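Local coordinates for protein taurine:2-oxoglutarate aminotransferase (Bifidobacterium kashiwanohense PV20-2, PDB 6JIX) that probably transfers the amino group of taurine to 2-oxoglutarate as a pyridoxal 5'-phosphate-dependent class-III aminotransferase, at residues Asp190-Asp202 against Pro231-Tyr245. Residues are numbered along the deposited sequence; the frame is centred on the assembly and turned at random.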
# COMPACT_ATOMS: atom_id res chain seq x y z
N ASP A 190 32.44 -16.64 -13.04
CA ASP A 190 31.02 -16.87 -12.88
C ASP A 190 30.67 -18.34 -12.74
O ASP A 190 29.82 -18.70 -11.92
CB ASP A 190 30.24 -16.25 -14.04
CG ASP A 190 30.42 -14.77 -14.13
OD1 ASP A 190 31.37 -14.25 -13.49
OD2 ASP A 190 29.62 -14.12 -14.83
N ALA A 191 31.31 -19.22 -13.51
CA ALA A 191 30.87 -20.61 -13.52
C ALA A 191 31.10 -21.29 -12.17
O ALA A 191 30.28 -22.14 -11.77
CB ALA A 191 31.60 -21.37 -14.62
N THR A 192 32.16 -20.90 -11.46
CA THR A 192 32.45 -21.45 -10.13
C THR A 192 31.49 -20.90 -9.09
O THR A 192 30.94 -21.65 -8.26
CB THR A 192 33.89 -21.09 -9.71
OG1 THR A 192 34.81 -21.51 -10.72
CG2 THR A 192 34.23 -21.76 -8.42
N VAL A 193 31.33 -19.58 -9.07
CA VAL A 193 30.42 -18.96 -8.13
C VAL A 193 29.01 -19.47 -8.35
O VAL A 193 28.29 -19.80 -7.40
CB VAL A 193 30.53 -17.43 -8.23
CG1 VAL A 193 29.64 -16.80 -7.21
CG2 VAL A 193 31.96 -17.02 -7.99
N THR A 194 28.59 -19.59 -9.61
CA THR A 194 27.25 -20.07 -9.89
C THR A 194 27.09 -21.51 -9.42
O THR A 194 26.14 -21.84 -8.70
CB THR A 194 26.97 -19.94 -11.39
OG1 THR A 194 26.65 -18.57 -11.67
CG2 THR A 194 25.83 -20.84 -11.86
N ALA A 195 28.06 -22.36 -9.74
CA ALA A 195 27.97 -23.75 -9.32
C ALA A 195 27.90 -23.86 -7.80
O ALA A 195 27.08 -24.63 -7.27
CB ALA A 195 29.16 -24.54 -9.87
N ASP A 196 28.72 -23.09 -7.09
CA ASP A 196 28.74 -23.17 -5.63
C ASP A 196 27.43 -22.65 -5.05
O ASP A 196 26.83 -23.29 -4.17
CB ASP A 196 29.96 -22.44 -5.08
CG ASP A 196 29.86 -22.17 -3.58
OD1 ASP A 196 29.14 -22.91 -2.86
OD2 ASP A 196 30.53 -21.21 -3.12
N TYR A 197 26.96 -21.48 -5.50
CA TYR A 197 25.78 -20.92 -4.85
C TYR A 197 24.50 -21.68 -5.21
O TYR A 197 23.61 -21.82 -4.36
CB TYR A 197 25.68 -19.43 -5.17
CG TYR A 197 26.51 -18.64 -4.20
CD1 TYR A 197 27.87 -18.43 -4.42
CD2 TYR A 197 25.97 -18.16 -3.01
CE1 TYR A 197 28.65 -17.74 -3.51
CE2 TYR A 197 26.74 -17.47 -2.09
CZ TYR A 197 28.07 -17.26 -2.35
OH TYR A 197 28.84 -16.57 -1.44
N LEU A 198 24.40 -22.23 -6.42
CA LEU A 198 23.29 -23.13 -6.71
C LEU A 198 23.33 -24.37 -5.82
O LEU A 198 22.28 -24.85 -5.38
CB LEU A 198 23.33 -23.53 -8.18
CG LEU A 198 23.01 -22.44 -9.19
CD1 LEU A 198 22.98 -23.02 -10.58
CD2 LEU A 198 21.67 -21.83 -8.82
N HIS A 199 24.53 -24.88 -5.52
CA HIS A 199 24.58 -26.08 -4.68
C HIS A 199 24.22 -25.76 -3.24
O HIS A 199 23.55 -26.55 -2.58
CB HIS A 199 25.96 -26.75 -4.75
CG HIS A 199 26.08 -27.93 -3.85
ND1 HIS A 199 26.72 -27.86 -2.63
CD2 HIS A 199 25.63 -29.20 -3.97
CE1 HIS A 199 26.66 -29.05 -2.03
NE2 HIS A 199 26.01 -29.87 -2.83
N ARG A 200 24.69 -24.62 -2.72
CA ARG A 200 24.27 -24.14 -1.41
C ARG A 200 22.75 -24.03 -1.31
O ARG A 200 22.16 -24.39 -0.29
CB ARG A 200 24.89 -22.79 -1.10
CG ARG A 200 26.39 -22.75 -0.99
CD ARG A 200 26.76 -21.42 -0.37
NE ARG A 200 28.13 -21.04 -0.67
CZ ARG A 200 28.73 -19.98 -0.13
NH1 ARG A 200 28.08 -19.20 0.73
NH2 ARG A 200 29.98 -19.71 -0.47
N LEU A 201 22.12 -23.48 -2.35
CA LEU A 201 20.67 -23.32 -2.31
C LEU A 201 19.96 -24.67 -2.39
O LEU A 201 19.06 -24.95 -1.60
CB LEU A 201 20.22 -22.38 -3.43
CG LEU A 201 18.72 -22.23 -3.65
CD1 LEU A 201 18.00 -21.69 -2.39
CD2 LEU A 201 18.45 -21.35 -4.86
N ASP A 202 20.37 -25.52 -3.33
CA ASP A 202 19.83 -26.88 -3.41
C ASP A 202 19.97 -27.60 -2.06
O ASP A 202 19.01 -28.22 -1.57
CB ASP A 202 20.56 -27.66 -4.51
CG ASP A 202 19.86 -28.95 -4.89
OD1 ASP A 202 18.75 -29.20 -4.41
OD2 ASP A 202 20.42 -29.72 -5.69
N PRO A 231 26.07 -13.77 -11.00
CA PRO A 231 26.97 -14.51 -11.90
C PRO A 231 26.19 -15.19 -13.00
O PRO A 231 25.02 -15.56 -12.83
CB PRO A 231 27.64 -15.53 -10.97
CG PRO A 231 26.71 -15.63 -9.76
CD PRO A 231 26.18 -14.24 -9.61
N GLU A 232 26.83 -15.33 -14.16
CA GLU A 232 26.24 -15.98 -15.31
C GLU A 232 25.64 -17.31 -14.92
O GLU A 232 26.26 -18.07 -14.18
CB GLU A 232 27.31 -16.20 -16.39
CG GLU A 232 26.77 -16.62 -17.73
CD GLU A 232 25.91 -15.54 -18.37
OE1 GLU A 232 25.09 -15.89 -19.25
OE2 GLU A 232 26.06 -14.34 -17.99
N GLY A 233 24.42 -17.58 -15.38
CA GLY A 233 23.80 -18.88 -15.18
C GLY A 233 23.09 -19.10 -13.85
O GLY A 233 22.38 -20.11 -13.72
N TYR A 234 23.27 -18.21 -12.87
CA TYR A 234 22.66 -18.38 -11.55
C TYR A 234 21.13 -18.31 -11.60
O TYR A 234 20.45 -19.20 -11.08
CB TYR A 234 23.21 -17.31 -10.60
CG TYR A 234 22.73 -17.40 -9.17
CD1 TYR A 234 23.08 -18.47 -8.34
CD2 TYR A 234 21.95 -16.38 -8.63
CE1 TYR A 234 22.66 -18.52 -7.02
CE2 TYR A 234 21.53 -16.42 -7.31
CZ TYR A 234 21.89 -17.48 -6.51
OH TYR A 234 21.45 -17.50 -5.21
N MET A 235 20.57 -17.26 -12.21
CA MET A 235 19.11 -17.14 -12.25
C MET A 235 18.49 -18.32 -12.98
O MET A 235 17.40 -18.79 -12.61
CB MET A 235 18.68 -15.84 -12.94
CG MET A 235 18.97 -14.57 -12.18
SD MET A 235 18.57 -14.65 -10.43
CE MET A 235 16.87 -14.08 -10.35
N GLU A 236 19.16 -18.82 -14.02
CA GLU A 236 18.62 -19.97 -14.75
C GLU A 236 18.63 -21.21 -13.88
O GLU A 236 17.69 -22.02 -13.92
CB GLU A 236 19.43 -20.21 -16.02
CG GLU A 236 19.13 -19.23 -17.15
CD GLU A 236 19.93 -17.95 -17.05
OE1 GLU A 236 20.70 -17.79 -16.07
OE2 GLU A 236 19.77 -17.08 -17.94
N GLY A 237 19.66 -21.35 -13.04
CA GLY A 237 19.73 -22.51 -12.17
C GLY A 237 18.69 -22.47 -11.07
O GLY A 237 18.13 -23.50 -10.68
N VAL A 238 18.44 -21.27 -10.53
CA VAL A 238 17.34 -21.12 -9.58
C VAL A 238 16.03 -21.56 -10.21
O VAL A 238 15.26 -22.32 -9.61
CB VAL A 238 17.28 -19.68 -9.06
CG1 VAL A 238 16.06 -19.52 -8.11
CG2 VAL A 238 18.58 -19.31 -8.37
N ARG A 239 15.75 -21.09 -11.42
CA ARG A 239 14.55 -21.52 -12.14
C ARG A 239 14.51 -23.04 -12.29
O ARG A 239 13.45 -23.66 -12.23
CB ARG A 239 14.47 -20.84 -13.51
CG ARG A 239 13.31 -21.30 -14.37
CD ARG A 239 12.00 -20.77 -13.83
NE ARG A 239 11.31 -21.73 -12.96
CZ ARG A 239 10.07 -21.55 -12.52
NH1 ARG A 239 9.39 -20.46 -12.87
NH2 ARG A 239 9.50 -22.47 -11.74
N ALA A 240 15.68 -23.65 -12.49
CA ALA A 240 15.74 -25.10 -12.63
C ALA A 240 15.38 -25.79 -11.31
O ALA A 240 14.61 -26.76 -11.30
CB ALA A 240 17.13 -25.52 -13.11
N LEU A 241 15.94 -25.31 -10.20
CA LEU A 241 15.60 -25.91 -8.90
C LEU A 241 14.11 -25.79 -8.62
O LEU A 241 13.50 -26.75 -8.13
CB LEU A 241 16.41 -25.28 -7.77
CG LEU A 241 17.93 -25.33 -7.82
CD1 LEU A 241 18.49 -24.44 -6.72
CD2 LEU A 241 18.44 -26.78 -7.71
N CYS A 242 13.52 -24.63 -8.90
CA CYS A 242 12.08 -24.49 -8.71
C CYS A 242 11.32 -25.52 -9.53
O CYS A 242 10.41 -26.19 -9.03
CB CYS A 242 11.62 -23.08 -9.08
SG CYS A 242 12.29 -21.76 -8.06
N ASP A 243 11.71 -25.67 -10.80
CA ASP A 243 11.07 -26.65 -11.67
C ASP A 243 11.22 -28.05 -11.10
O ASP A 243 10.26 -28.83 -11.05
CB ASP A 243 11.68 -26.56 -13.06
CG ASP A 243 11.29 -25.30 -13.82
OD1 ASP A 243 10.38 -24.56 -13.39
OD2 ASP A 243 11.91 -25.05 -14.87
N LYS A 244 12.44 -28.40 -10.68
CA LYS A 244 12.70 -29.72 -10.11
C LYS A 244 11.78 -30.00 -8.92
O LYS A 244 11.26 -31.12 -8.79
CB LYS A 244 14.16 -29.82 -9.68
CG LYS A 244 14.60 -31.19 -9.24
CD LYS A 244 16.10 -31.21 -8.94
CE LYS A 244 16.50 -32.42 -8.11
NZ LYS A 244 17.88 -32.88 -8.45
N TYR A 245 11.55 -29.01 -8.07
CA TYR A 245 10.92 -29.21 -6.77
C TYR A 245 9.46 -28.78 -6.70
O TYR A 245 8.81 -29.02 -5.68
CB TYR A 245 11.74 -28.47 -5.70
CG TYR A 245 13.07 -29.14 -5.47
CD1 TYR A 245 13.15 -30.49 -5.14
CD2 TYR A 245 14.26 -28.44 -5.60
CE1 TYR A 245 14.35 -31.11 -4.93
CE2 TYR A 245 15.48 -29.06 -5.38
CZ TYR A 245 15.52 -30.40 -5.06
OH TYR A 245 16.73 -31.04 -4.85
O HOH W 1 22.31 -19.28 -3.57
O HOH W 2 19.39 -29.85 -8.76
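Leu198 reaches from helix 190-208 into the flank of helix 234-245, its two methyls falling between Tyr234, Gly237 and Val238. The two helices run in roughly the same direction, crossing at -26°, and belong to the large PLP-binding domain of the class-III aminotransferase (fold type I): helix 234-245 rests through Met235, Val238 and Cys242 on strands 213-219 and 248-252 of the seven-stranded sheet, and helix 190-208 packs on the outer flank of that helix. The Leu198 and Tyr234 side chains run antiparallel to each other, side by side, CD2 lying 3.7 Å from Tyr234 CD1, while CD1 of the leucine sits 3.7 Å from Gly237 CA, where the lack of a side chain allows this approach. Val238 CG2 covers the centre of one face of the Tyr234 ring. Tyr234, its CG trans to the backbone N, extends toward helix 190-208, its CE1 near Tyr197 CB; one water joins its OH to the carbonyl O of Tyr197. Farther along, Leu201 CD2 touches Leu241 CD1, and the Leu201 side chain lies nearly perpendicular to that of Val238.

Hydrogen bonds hold both ends of the contact. At the start, the type II turn Pro231-Tyr234 presents Glu232 by both backbone groups: its N-H points almost straight (167°) to Asp190 OD2, meeting it from above the carboxylate plane, and its O accepts from Thr194 OG1 at 2.6 Å, the hydroxyl standing above the plane of that carbonyl. That hydroxyl also lies against Pro231 CB. Gly233 then supplies the N-cap of helix 234-245. At the far end, the first torsion of Asp202 swings CG away from its own N and carries the carboxylate across to Tyr245, with Leu241 CD2 against its CG, 3.8 Å apart; Gln206 also bonds to the tyrosine hydroxyl. Tyr245 OH donates to the syn lone pair of Asp202 OD1 over 2.8 Å, the carboxylate turned 52° from the ring.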